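Local atomic coordinates of magnesium transporter, putative (PDB entry 3KXR), a protein that is probably a membrane transporter of magnesium or related cations, represented here by its intracellular pair of CBS domains and part of the preceding N domain. Residues A[94-100]-A[153-159]; A[63-67]-A[79-85]; A[147-151]-A[162-166]. Numbering follows the deposited sequence.

Contact 1: residues A[94-100]-A[153-159]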
loop_
_atom_site.group_PDB
_atom_site.type_symbol
_atom_site.label_atom_id
_atom_site.label_comp_id
_atom_site.label_asym_id
_atom_site.label_seq_id
_atom_site.Cartn_x
_atom_site.Cartn_y
_atom_site.Cartn_z
ATOM N N VAL A 94 18.693 -19.276 -8.248
ATOM C CA VAL A 94 19.392 -18.783 -7.073
ATOM C C VAL A 94 19.409 -19.851 -5.986
ATOM O O VAL A 94 18.550 -20.743 -5.948
ATOM C CB VAL A 94 18.709 -17.494 -6.507
ATOM C CG1 VAL A 94 18.823 -16.334 -7.520
ATOM C CG2 VAL A 94 17.263 -17.765 -6.120
ATOM N N ASP A 95 20.395 -19.764 -5.089
ATOM C CA ASP A 95 20.396 -20.623 -3.908
ATOM C C ASP A 95 19.527 -20.018 -2.815
ATOM O O ASP A 95 18.861 -19.000 -3.033
ATOM C CB ASP A 95 21.815 -20.900 -3.422
ATOM C CG ASP A 95 22.500 -19.704 -2.810
ATOM O OD1 ASP A 95 21.880 -18.652 -2.506
ATOM O OD2 ASP A 95 23.720 -19.870 -2.601
ATOM N N GLU A 96 19.527 -20.638 -1.644
ATOM C CA GLU A 96 18.620 -20.200 -0.593
ATOM C C GLU A 96 19.029 -18.873 0.056
ATOM O O GLU A 96 18.227 -18.288 0.748
ATOM C CB GLU A 96 18.438 -21.291 0.454
ATOM C CG GLU A 96 19.430 -21.236 1.569
ATOM C CD GLU A 96 19.156 -22.289 2.638
ATOM O OE1 GLU A 96 18.192 -23.102 2.446
ATOM O OE2 GLU A 96 19.920 -22.290 3.654
ATOM N N ALA A 97 20.255 -18.407 -0.160
ATOM C CA ALA A 97 20.652 -17.059 0.275
ATOM C C ALA A 97 20.516 -16.059 -0.881
ATOM O O ALA A 97 21.022 -14.951 -0.800
ATOM C CB ALA A 97 22.085 -17.069 0.810
ATOM N N ASP A 98 19.837 -16.451 -1.957
ATOM C CA ASP A 98 19.560 -15.554 -3.101
ATOM C C ASP A 98 20.785 -15.265 -3.957
ATOM O O ASP A 98 20.770 -14.323 -4.737
ATOM C CB ASP A 98 18.954 -14.202 -2.637
ATOM C CG ASP A 98 17.477 -14.048 -2.971
ATOM O OD1 ASP A 98 17.089 -14.031 -4.172
ATOM O OD2 ASP A 98 16.677 -13.894 -2.008
ATOM N N LYS A 99 21.841 -16.056 -3.812
ATOM C CA LYS A 99 23.017 -15.903 -4.659
ATOM C C LYS A 99 22.698 -16.424 -6.033
ATOM O O LYS A 99 22.202 -17.532 -6.167
ATOM C CB LYS A 99 24.208 -16.691 -4.110
ATOM C CG LYS A 99 24.527 -16.354 -2.658
ATOM C CD LYS A 99 25.097 -14.919 -2.479
ATOM C CE LYS A 99 25.125 -14.484 -0.985
ATOM N NZ LYS A 99 24.113 -13.394 -0.670
ATOM N N TYR A 100 22.997 -15.631 -7.044
ATOM C CA TYR A 100 22.837 -16.062 -8.405
ATOM C C TYR A 100 23.752 -17.240 -8.645
ATOM O O TYR A 100 24.926 -17.127 -8.397
ATOM C CB TYR A 100 23.210 -14.940 -9.353
ATOM C CG TYR A 100 23.319 -15.328 -10.807
ATOM C CD1 TYR A 100 22.194 -15.524 -11.585
ATOM C CD2 TYR A 100 24.544 -15.443 -11.418
ATOM C CE1 TYR A 100 22.276 -15.848 -12.910
ATOM C CE2 TYR A 100 24.643 -15.797 -12.760
ATOM C CZ TYR A 100 23.494 -15.975 -13.495
ATOM O OH TYR A 100 23.583 -16.324 -14.822
ATOM N N ILE A 153 23.614 -8.694 -10.579
ATOM C CA ILE A 153 23.906 -9.073 -9.203
ATOM C C ILE A 153 24.542 -7.903 -8.441
ATOM O O ILE A 153 25.176 -7.020 -9.029
ATOM C CB ILE A 153 24.831 -10.314 -9.126
ATOM C CG1 ILE A 153 26.163 -10.054 -9.839
ATOM C CG2 ILE A 153 24.133 -11.555 -9.692
ATOM C CD1 ILE A 153 27.204 -11.081 -9.517
ATOM N N ASP A 154 24.350 -7.898 -7.129
ATOM C CA ASP A 154 24.913 -6.871 -6.282
ATOM C C ASP A 154 26.317 -7.305 -5.906
ATOM O O ASP A 154 26.774 -8.313 -6.387
ATOM C CB ASP A 154 24.000 -6.590 -5.073
ATOM C CG ASP A 154 24.017 -7.690 -4.035
ATOM O OD1 ASP A 154 24.874 -8.600 -4.135
ATOM O OD2 ASP A 154 23.178 -7.629 -3.099
ATOM N N ASP A 155 27.018 -6.550 -5.071
ATOM C CA ASP A 155 28.405 -6.930 -4.729
ATOM C C ASP A 155 28.477 -8.111 -3.760
ATOM O O ASP A 155 29.547 -8.672 -3.591
ATOM C CB ASP A 155 29.212 -5.739 -4.171
ATOM C CG ASP A 155 28.496 -5.029 -3.026
ATOM O OD1 ASP A 155 27.372 -5.460 -2.659
ATOM O OD2 ASP A 155 29.042 -4.026 -2.493
ATOM N N ALA A 156 27.361 -8.472 -3.116
ATOM C CA ALA A 156 27.271 -9.698 -2.291
ATOM C C ALA A 156 26.993 -10.983 -3.111
ATOM O O ALA A 156 26.939 -12.067 -2.543
ATOM C CB ALA A 156 26.183 -9.531 -1.225
ATOM N N GLY A 157 26.789 -10.853 -4.426
ATOM C CA GLY A 157 26.463 -11.986 -5.301
ATOM C C GLY A 157 24.980 -12.265 -5.476
ATOM O O GLY A 157 24.615 -13.209 -6.159
ATOM N N GLU A 158 24.133 -11.447 -4.857
ATOM C CA GLU A 158 22.696 -11.655 -4.885
ATOM C C GLU A 158 22.087 -11.126 -6.155
ATOM O O GLU A 158 22.371 -10.012 -6.597
ATOM C CB GLU A 158 21.985 -10.979 -3.715
ATOM C CG GLU A 158 22.421 -11.484 -2.345
ATOM C CD GLU A 158 21.567 -10.929 -1.191
ATOM O OE1 GLU A 158 20.537 -10.229 -1.437
ATOM O OE2 GLU A 158 21.933 -11.228 -0.034
ATOM N N LEU A 159 21.215 -11.934 -6.724
ATOM C CA LEU A 159 20.483 -11.554 -7.915
ATOM C C LEU A 159 19.504 -10.479 -7.527
ATOM O O LEU A 159 18.584 -10.751 -6.802
ATOM C CB LEU A 159 19.713 -12.775 -8.444
ATOM C CG LEU A 159 18.878 -12.543 -9.679
ATOM C CD1 LEU A 159 19.801 -11.979 -10.766
ATOM C CD2 LEU A 159 18.200 -13.856 -10.076
HETATM O O HOH W 1 26.165 -14.872 -7.497
#
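Two hairpin loops of similar build, 94-100 from the first CBS domain and 153-159 from the second, lie edge to edge at the surface. Each holds a type I turn, D95 to D98 and D154 to G157, and each turn is held from within by the aspartate that opens it: D95 OD1 accepts K99 N at 2.9 Å, and D154 OD1 accepts E158 N at 3.0 Å. The backbones meet at K99 and E158, whose CA atoms are 4.3 Å apart. L159 N donates to D98 O at 3.1 Å and Y100 N to G157 O at 3.0 Å, while a water bridges Y100 O (2.7 Å) and G157 O (2.6 Å). On the inner side, L159 is the main bump and fits between V94 and Y100: its CD2 meets V94 CG1 at 3.6 Å, and its CB lies 4.2 Å from Y100 CB. I153 CG2 closes in on Y100 CB at 3.5 Å. The K99 chain bends over the second turn, bringing CD to 3.4 Å from A156 O and NZ into a salt bridge with E158 OE2 at 3.1 Å. G157 has no CB to obstruct it: at its backbone angles a CB would be jammed against A156 O, which alone calls for glycine, and would also sit tight against K99 CD. The pairing joins the two CBS motifs of the tandem, a Bateman module. The loops close hairpins 90-94/100-105 and 149-153/159-164; L159 and Y100 reach down to P151, V94 and L159 rest on V66, and D98 hydrogen-bonds S28 of the second subunit.

Contact 2: residues A[63-67]-A[79-85]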
loop_
_atom_site.group_PDB
_atom_site.type_symbol
_atom_site.label_atom_id
_atom_site.label_comp_id
_atom_site.label_asym_id
_atom_site.label_seq_id
_atom_site.Cartn_x
_atom_site.Cartn_y
_atom_site.Cartn_z
ATOM N N GLN A 63 11.456 -7.309 -12.030
ATOM C CA GLN A 63 10.598 -8.265 -12.763
ATOM C C GLN A 63 11.390 -9.274 -13.554
ATOM O O GLN A 63 12.074 -8.931 -14.508
ATOM C CB GLN A 63 9.681 -7.525 -13.754
ATOM C CG GLN A 63 8.320 -7.341 -13.221
ATOM C CD GLN A 63 7.499 -6.307 -13.934
ATOM O OE1 GLN A 63 6.617 -6.648 -14.727
ATOM N NE2 GLN A 63 7.725 -5.036 -13.602
HETATM N N MSE A 64 11.280 -10.530 -13.185
HETATM C CA MSE A 64 12.055 -11.535 -13.845
HETATM C C MSE A 64 11.563 -12.922 -13.524
HETATM O O MSE A 64 10.869 -13.151 -12.568
HETATM C CB MSE A 64 13.511 -11.413 -13.404
HETATM C CG MSE A 64 13.681 -11.607 -11.919
HETATM SE SE MSE A 64 15.536 -11.440 -11.327
HETATM C CE MSE A 64 15.245 -11.131 -9.375
ATOM N N LEU A 65 11.964 -13.868 -14.345
ATOM C CA LEU A 65 11.758 -15.270 -14.048
ATOM C C LEU A 65 12.954 -15.790 -13.193
ATOM O O LEU A 65 14.085 -15.861 -13.644
ATOM C CB LEU A 65 11.558 -16.029 -15.372
ATOM C CG LEU A 65 10.110 -16.257 -15.877
ATOM C CD1 LEU A 65 9.183 -15.083 -15.747
ATOM C CD2 LEU A 65 10.136 -16.802 -17.298
ATOM N N VAL A 66 12.688 -16.110 -11.930
ATOM C CA VAL A 66 13.698 -16.671 -11.041
ATOM C C VAL A 66 13.111 -17.863 -10.233
ATOM O O VAL A 66 11.950 -17.844 -9.839
ATOM C CB VAL A 66 14.261 -15.570 -10.093
ATOM C CG1 VAL A 66 13.111 -14.809 -9.447
ATOM C CG2 VAL A 66 15.182 -16.167 -9.060
ATOM N N LEU A 67 13.909 -18.906 -10.021
ATOM C CA LEU A 67 13.515 -20.043 -9.187
ATOM C C LEU A 67 14.702 -20.464 -8.316
ATOM O O LEU A 67 15.870 -20.212 -8.662
ATOM C CB LEU A 67 13.051 -21.215 -10.074
ATOM C CG LEU A 67 11.724 -21.120 -10.848
ATOM C CD1 LEU A 67 11.551 -22.264 -11.802
ATOM C CD2 LEU A 67 10.561 -21.074 -9.865
ATOM N N PHE A 79 6.589 -21.788 -15.830
ATOM C CA PHE A 79 6.831 -20.357 -15.655
ATOM C C PHE A 79 6.817 -19.636 -17.003
ATOM O O PHE A 79 6.253 -18.549 -17.159
ATOM C CB PHE A 79 8.198 -20.138 -14.974
ATOM C CG PHE A 79 8.213 -19.039 -13.930
ATOM C CD1 PHE A 79 7.305 -17.994 -13.959
ATOM C CD2 PHE A 79 9.193 -19.039 -12.943
ATOM C CE1 PHE A 79 7.359 -16.986 -13.003
ATOM C CE2 PHE A 79 9.268 -18.034 -11.983
ATOM C CZ PHE A 79 8.361 -17.008 -12.000
ATOM N N PHE A 80 7.459 -20.247 -17.982
ATOM C CA PHE A 80 7.542 -19.634 -19.274
ATOM C C PHE A 80 6.180 -19.642 -19.925
ATOM O O PHE A 80 5.887 -18.764 -20.682
ATOM C CB PHE A 80 8.475 -20.396 -20.170
ATOM C CG PHE A 80 9.886 -20.094 -19.969
ATOM C CD1 PHE A 80 10.367 -18.837 -20.229
ATOM C CD2 PHE A 80 10.774 -21.094 -19.583
ATOM C CE1 PHE A 80 11.717 -18.554 -20.048
ATOM C CE2 PHE A 80 12.125 -20.823 -19.424
ATOM C CZ PHE A 80 12.592 -19.540 -19.656
ATOM N N ARG A 81 5.360 -20.644 -19.652
ATOM C CA ARG A 81 4.058 -20.738 -20.327
ATOM C C ARG A 81 2.996 -19.847 -19.645
ATOM O O ARG A 81 2.058 -19.397 -20.302
ATOM C CB ARG A 81 3.574 -22.191 -20.450
ATOM C CG ARG A 81 4.390 -23.086 -21.457
ATOM C CD ARG A 81 4.094 -22.851 -22.970
ATOM N N ARG A 82 3.151 -19.560 -18.355
ATOM C CA ARG A 82 2.098 -18.869 -17.608
ATOM C C ARG A 82 2.286 -17.358 -17.493
ATOM O O ARG A 82 1.412 -16.676 -17.058
ATOM C CB ARG A 82 2.028 -19.441 -16.202
ATOM C CG ARG A 82 3.155 -18.903 -15.288
ATOM C CD ARG A 82 3.318 -19.691 -13.993
ATOM N NE ARG A 82 2.083 -19.760 -13.196
ATOM C CZ ARG A 82 1.999 -20.285 -11.968
ATOM N NH1 ARG A 82 3.079 -20.788 -11.355
ATOM N NH2 ARG A 82 0.820 -20.314 -11.354
ATOM N N ILE A 83 3.458 -16.856 -17.830
ATOM C CA ILE A 83 3.801 -15.449 -17.643
ATOM C C ILE A 83 4.207 -14.881 -18.965
ATOM O O ILE A 83 4.951 -15.517 -19.707
ATOM C CB ILE A 83 5.025 -15.286 -16.709
ATOM C CG1 ILE A 83 4.618 -15.473 -15.256
ATOM C CG2 ILE A 83 5.592 -13.951 -16.833
ATOM C CD1 ILE A 83 3.219 -14.905 -14.911
ATOM N N GLU A 84 3.711 -13.689 -19.256
ATOM C CA GLU A 84 4.131 -12.946 -20.415
ATOM C C GLU A 84 5.006 -11.820 -19.894
ATOM O O GLU A 84 4.618 -11.077 -19.020
ATOM C CB GLU A 84 2.920 -12.415 -21.140
ATOM C CG GLU A 84 3.021 -12.494 -22.652
ATOM C CD GLU A 84 1.755 -12.041 -23.301
ATOM O OE1 GLU A 84 0.794 -11.678 -22.572
ATOM O OE2 GLU A 84 1.711 -12.052 -24.551
ATOM N N LEU A 85 6.221 -11.728 -20.396
ATOM C CA LEU A 85 7.157 -10.736 -19.931
ATOM C C LEU A 85 8.000 -10.232 -21.092
ATOM O O LEU A 85 8.427 -11.010 -21.952
ATOM C CB LEU A 85 8.053 -11.387 -18.925
ATOM C CG LEU A 85 8.625 -10.500 -17.867
ATOM C CD1 LEU A 85 7.466 -10.044 -17.023
ATOM C CD2 LEU A 85 9.628 -11.355 -17.073
#
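Strand 66-68, helix 73-82 and strand 90-94 form the beta-alpha-beta unit of the first CBS domain, and here segment 63-67, which leads into and opens strand 66-68, packs on the C-terminal turn of the helix and the residues that follow it. No hydrogen bond crosses between 63-67 and 79-85, and the contact is largely apolar. Q63, first in the segment, brushes L85, its OE1 4.2 Å from L85 CD1; that same oxygen accepts a hydrogen bond from L9 of the second subunit. The selenomethionine M64 has its CA-to-CB bond pointing away, and its side chain packs on L159 and R162 of the other CBS domain, so it is M64 CA that meets the segment after the helix, 4.0 Å from L85 CD2. L65 comes next and is the central knob. Its side chain enters a pocket walled by F79, F80, I83 and L85: CD2 lies 3.6 Å from F80 CD1, and CD1 lies 3.9 Å from I83 CG2 and 4.0 Å from L85 CD2. V66 also points away, packing on F29 of the second subunit, yet its carbonyl O approaches the edge of the F79 ring, 3.4 Å from CE2. L67 turns back in line with the strand's alternation and sets CG 3.9 Å from F79 CD2, again near the ring plane. W21 of the second subunit makes an edge-to-face contact with the same ring. Over one face of F79 the contact is a CH-pi interaction, with L65 CG 3.9 Å from the F79 ring centroid and 13° off the ring normal.

Contact 3: residues A[147-151]-A[162-166]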
loop_
_atom_site.group_PDB
_atom_site.type_symbol
_atom_site.label_atom_id
_atom_site.label_comp_id
_atom_site.label_asym_id
_atom_site.label_seq_id
_atom_site.Cartn_x
_atom_site.Cartn_y
_atom_site.Cartn_z
ATOM N N GLU A 147 21.781 -12.835 -26.125
ATOM C CA GLU A 147 20.771 -12.653 -25.075
ATOM C C GLU A 147 19.861 -11.457 -25.315
ATOM O O GLU A 147 20.265 -10.456 -25.917
ATOM C CB GLU A 147 21.441 -12.401 -23.726
ATOM C CG GLU A 147 22.664 -13.256 -23.374
ATOM C CD GLU A 147 22.369 -14.736 -23.319
ATOM O OE1 GLU A 147 21.172 -15.133 -23.293
ATOM O OE2 GLU A 147 23.341 -15.517 -23.325
ATOM N N ILE A 148 18.640 -11.549 -24.814
ATOM C CA ILE A 148 17.754 -10.402 -24.823
ATOM C C ILE A 148 17.547 -9.842 -23.403
ATOM O O ILE A 148 16.794 -8.877 -23.193
ATOM C CB ILE A 148 16.412 -10.713 -25.568
ATOM C CG1 ILE A 148 15.608 -11.848 -24.912
ATOM C CG2 ILE A 148 16.710 -11.060 -27.021
ATOM C CD1 ILE A 148 14.118 -12.072 -25.532
ATOM N N GLU A 149 18.247 -10.417 -22.433
ATOM C CA GLU A 149 18.223 -9.886 -21.088
ATOM C C GLU A 149 19.427 -10.416 -20.383
ATOM O O GLU A 149 19.906 -11.506 -20.705
ATOM C CB GLU A 149 16.968 -10.370 -20.357
ATOM C CG GLU A 149 16.903 -11.901 -20.227
ATOM C CD GLU A 149 15.575 -12.459 -19.701
ATOM O OE1 GLU A 149 15.046 -11.947 -18.683
ATOM O OE2 GLU A 149 15.094 -13.453 -20.295
ATOM N N LEU A 150 19.896 -9.691 -19.387
ATOM C CA LEU A 150 20.929 -10.239 -18.525
ATOM C C LEU A 150 20.574 -10.015 -17.060
ATOM O O LEU A 150 20.017 -8.976 -16.710
ATOM C CB LEU A 150 22.274 -9.581 -18.807
ATOM C CG LEU A 150 23.058 -9.987 -20.063
ATOM C CD1 LEU A 150 24.342 -9.133 -20.191
ATOM C CD2 LEU A 150 23.385 -11.485 -20.025
ATOM N N PRO A 151 20.922 -10.972 -16.202
ATOM C CA PRO A 151 20.765 -10.780 -14.774
ATOM C C PRO A 151 21.782 -9.796 -14.223
ATOM O O PRO A 151 22.936 -9.726 -14.709
ATOM C CB PRO A 151 21.034 -12.178 -14.206
ATOM C CG PRO A 151 21.941 -12.774 -15.164
ATOM C CD PRO A 151 21.635 -12.219 -16.499
ATOM N N ARG A 162 17.086 -7.703 -13.471
ATOM C CA ARG A 162 17.625 -7.896 -14.813
ATOM C C ARG A 162 17.608 -6.599 -15.601
ATOM O O ARG A 162 16.905 -5.665 -15.238
ATOM C CB ARG A 162 16.793 -8.929 -15.549
ATOM C CG ARG A 162 15.484 -8.383 -16.033
ATOM C CD ARG A 162 14.569 -9.459 -16.534
ATOM N NE ARG A 162 13.321 -8.867 -16.983
ATOM C CZ ARG A 162 12.738 -9.024 -18.174
ATOM N NH1 ARG A 162 13.250 -9.787 -19.138
ATOM N NH2 ARG A 162 11.608 -8.392 -18.410
ATOM N N VAL A 163 18.374 -6.573 -16.686
ATOM C CA VAL A 163 18.283 -5.512 -17.655
ATOM C C VAL A 163 17.966 -6.082 -19.004
ATOM O O VAL A 163 18.546 -7.067 -19.386
ATOM C CB VAL A 163 19.588 -4.799 -17.765
ATOM C CG1 VAL A 163 19.480 -3.742 -18.863
ATOM C CG2 VAL A 163 19.886 -4.146 -16.436
ATOM N N THR A 164 17.057 -5.468 -19.728
ATOM C CA THR A 164 16.631 -6.019 -20.998
ATOM C C THR A 164 17.317 -5.379 -22.209
ATOM O O THR A 164 17.862 -4.296 -22.123
ATOM C CB THR A 164 15.157 -5.830 -21.193
ATOM O OG1 THR A 164 14.895 -4.433 -21.222
ATOM C CG2 THR A 164 14.338 -6.482 -20.084
ATOM N N LEU A 165 17.261 -6.057 -23.344
ATOM C CA LEU A 165 17.748 -5.484 -24.580
ATOM C C LEU A 165 17.034 -4.166 -24.904
ATOM O O LEU A 165 17.657 -3.209 -25.304
ATOM C CB LEU A 165 17.589 -6.471 -25.737
ATOM C CG LEU A 165 18.089 -5.946 -27.081
ATOM C CD1 LEU A 165 19.545 -5.443 -27.046
ATOM C CD2 LEU A 165 17.964 -7.029 -28.061
ATOM N N ARG A 166 15.731 -4.127 -24.707
ATOM C CA ARG A 166 14.956 -2.891 -24.881
ATOM C C ARG A 166 15.479 -1.726 -24.043
ATOM O O ARG A 166 15.613 -0.622 -24.550
ATOM C CB ARG A 166 13.485 -3.122 -24.530
ATOM C CG ARG A 166 12.566 -2.079 -25.142
ATOM C CD ARG A 166 11.113 -2.335 -24.775
ATOM N NE ARG A 166 10.678 -3.671 -25.152
ATOM C CZ ARG A 166 10.394 -4.053 -26.394
ATOM N NH1 ARG A 166 10.013 -5.305 -26.630
ATOM N NH2 ARG A 166 10.493 -3.197 -27.402
#
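Strands 149-151 and 162-164 run antiparallel, their axes 4.7 Å apart at closest approach and their directions 164° apart. L150 and V163 form the hydrogen-bonded pair: L150 N donates to V163 O at 3.0 Å and V163 N to L150 O at 2.9 Å. The flanking pairs, E149 with T164 and P151 with R162, are non-hydrogen-bonded, with CA atoms 4.2 and 4.3 Å apart. Beyond the strands the ladder gains one more rung, L165 N to I148 O at 2.9 Å, just where helix 165-176 begins. T164 occupies its N-cap, and its OG1 accepts a hydrogen bond from A167 N. These are the two strands of the beta hairpin in the second CBS domain, the second of which runs straight into helix 165-176. The two faces of the hairpin differ in character. L150 and V163 project from one, where both pack on I142 of helix 135-143. The other carries E149, P151, R162 and T164, and is turned toward the first CBS domain. There the salt bridge between E149 OE1 and R162 NH1, 2.8 Å long, spans the diagonal between neighbouring non-hydrogen-bonded pairs. Both charged groups extend across the domain interface: E149 OE2 accepts hydrogen bonds from N88, D89 and N90, and R162 NH2 donates to the carbonyl of D86. At the open end, I148 CG2 lies 4.3 Å from L165 CD2.

In the fold
The three contacts lie around the junction of the two CBS domains. Contact 1 joins the domains directly, whereas contact 2 lies within the first and contact 3 within the second. Centres of contacts 1 and 2 are about 19 Å apart, yet V94 N probably hydrogen-bonds L67 O at 3.0 Å, and L159 CD2 packs 3.8 Å from M64 SE. Contact 3 is about 17 Å from contact 1, centre to centre, and is linked to it by L159 CD1 and P151 CB, 3.7 Å apart. Contacts 2 and 3, about 14 Å apart between centres, meet across the interface through R162, whose CD lies 3.8 Å from M64 CB. The second subunit touches contacts 1 and 2.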